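Local coordinates for melanin biosynthesis protein TyrA, putative (Shewanella oneidensis, PDB 2IIZ), which binds heme b and acts as a dye-decolorizing peroxidase of the DyP-type family, at the interface of chains A and B. Sequence-based numbering; all coordinates share one arbitrary frame. Chains: chain A/B, Melanin biosynthesis protein TyrA, putative.

The interface of chains A and B. Residues chain A 21, 112, 139-140, 249; chain B 112-113, 116, 137.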
# COMPACT_ATOMS: atom_id res chain seq x y z
N HIS A 21 9.79 3.40 -1.83
CA HIS A 21 8.66 2.50 -2.13
C HIS A 21 9.03 1.45 -3.17
O HIS A 21 9.99 1.60 -3.91
CB HIS A 21 7.48 3.26 -2.69
CG HIS A 21 6.92 4.34 -1.81
ND1 HIS A 21 6.22 4.08 -0.65
CD2 HIS A 21 6.93 5.70 -1.94
CE1 HIS A 21 5.83 5.22 -0.10
NE2 HIS A 21 6.25 6.22 -0.86
N TYR A 112 5.15 6.64 -5.13
CA TYR A 112 4.27 5.48 -5.11
C TYR A 112 3.29 5.55 -6.25
O TYR A 112 2.89 4.54 -6.77
CB TYR A 112 3.52 5.52 -3.79
CG TYR A 112 2.51 4.44 -3.46
CD1 TYR A 112 1.22 4.48 -3.98
CD2 TYR A 112 2.85 3.39 -2.59
CE1 TYR A 112 0.28 3.49 -3.66
CE2 TYR A 112 1.91 2.39 -2.25
CZ TYR A 112 0.63 2.45 -2.79
OH TYR A 112 -0.32 1.47 -2.48
N PHE A 139 7.89 -0.57 1.68
CA PHE A 139 8.10 0.81 2.05
C PHE A 139 9.29 0.96 2.99
O PHE A 139 9.50 0.11 3.86
CB PHE A 139 6.85 1.37 2.70
CG PHE A 139 6.45 0.66 3.96
CD1 PHE A 139 5.73 -0.53 3.91
CD2 PHE A 139 6.79 1.18 5.20
CE1 PHE A 139 5.35 -1.19 5.08
CE2 PHE A 139 6.41 0.53 6.38
CZ PHE A 139 5.69 -0.66 6.32
N ARG A 140 10.06 2.03 2.80
CA ARG A 140 11.06 2.44 3.79
C ARG A 140 10.39 2.77 5.11
O ARG A 140 9.41 3.50 5.14
CB ARG A 140 11.83 3.66 3.31
CG ARG A 140 12.92 4.11 4.28
CD ARG A 140 13.77 5.24 3.71
NE ARG A 140 14.65 4.77 2.64
CZ ARG A 140 15.47 5.54 1.92
NH1 ARG A 140 15.54 6.84 2.15
NH2 ARG A 140 16.23 5.00 0.97
N GLY A 249 3.57 -4.75 3.88
CA GLY A 249 2.33 -5.29 4.41
C GLY A 249 1.46 -4.28 5.14
O GLY A 249 1.44 -3.10 4.80
N TYR B 112 4.15 7.65 4.62
CA TYR B 112 3.45 6.37 4.68
C TYR B 112 3.94 5.56 5.85
O TYR B 112 3.20 4.82 6.44
CB TYR B 112 3.74 5.63 3.39
CG TYR B 112 3.15 4.26 3.15
CD1 TYR B 112 3.73 3.12 3.71
CD2 TYR B 112 2.03 4.10 2.32
CE1 TYR B 112 3.20 1.85 3.47
CE2 TYR B 112 1.48 2.83 2.07
CZ TYR B 112 2.07 1.70 2.64
OH TYR B 112 1.55 0.43 2.41
N ASP B 113 5.22 5.72 6.17
CA ASP B 113 5.80 4.94 7.24
C ASP B 113 5.14 5.32 8.57
O ASP B 113 4.90 4.48 9.44
CB ASP B 113 7.35 5.01 7.25
CG ASP B 113 7.94 6.44 7.31
OD1 ASP B 113 7.21 7.47 7.34
OD2 ASP B 113 9.21 6.52 7.33
N HIS B 116 1.72 3.70 8.87
CA HIS B 116 1.85 2.29 9.19
C HIS B 116 2.02 2.19 10.69
O HIS B 116 1.34 1.41 11.33
CB HIS B 116 3.04 1.68 8.47
CG HIS B 116 3.09 0.19 8.59
ND1 HIS B 116 2.46 -0.65 7.69
CD2 HIS B 116 3.71 -0.61 9.48
CE1 HIS B 116 2.69 -1.90 8.04
NE2 HIS B 116 3.45 -1.91 9.12
N ARG B 137 -5.45 1.40 1.70
CA ARG B 137 -4.49 2.51 1.69
C ARG B 137 -4.70 3.38 0.47
O ARG B 137 -4.71 2.89 -0.67
CB ARG B 137 -3.04 1.98 1.77
CG ARG B 137 -2.84 1.13 3.05
CD ARG B 137 -1.42 1.08 3.65
NE ARG B 137 -1.50 0.46 4.99
CZ ARG B 137 -0.50 0.30 5.86
NH1 ARG B 137 0.75 0.71 5.57
NH2 ARG B 137 -0.75 -0.28 7.04
O HOH W 1 -2.81 1.62 -2.62
O HOH W 2 2.71 -1.78 2.63
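Aromatic packing between two copies of one protein, centred on A:Phe139 against B:Tyr112 and B:His116, forms this patch of a two-fold symmetric homodimer interface in the deposited assembly; each contact recurs with the chains exchanged, and the patch and its twin probably help hold the pair together, if this dimer is biological. A:Phe139, the last residue of strand 130-139, reaches into the start of helix 112-125 of chain B. Its CG sits between the backbone N and the carbonyl carbon (chi1 61°), which sends the ring toward that helix. One face takes the CE1 edge of B:Tyr112, 3.5 Å from A:Phe139 CG, and the two planes are turned 55° in an edge-to-face pair. At its far end A:Phe139 CZ stands over the centre of the B:His116 imidazole, 3.5 Å from B:His116 CG. A flat, wholly apolar ring suits this place because one group serves both partners. Cutting A:Phe139 back to an alanine is likely to leave the B:Tyr112 edge and B:His116 face without their aromatic mate and open a gap between strand and helix.

The imidazole is steadied from within chain B: B:Arg137 NH1 donates to B:His116 ND1 at 3.0 Å, lying close to the ring plane, so the bond leaves the face to A:Phe139 and should restrict turning of the ring. The extended arginine is long enough to span from its strand to the helix.

Tyrosine adds a polar end to an apolar ring. B:Tyr112 OH meets water 2 at 2.5 Å, and that water lies 2.8 Å from the carbonyl A:Gly249 O. The other copy's hydroxyl, A:Tyr112 OH, is linked through water 1 to B:Arg137 O, 3.0 Å from the water. A:His21 crosses B:Tyr112 at a slant, its CE1 4.1 Å from B:Tyr112 CB, a looser contact. Aromatic packing and bridging water thus join strand residues of one chain to the start of helix 112-125 of the other, probably stabilising a dimer.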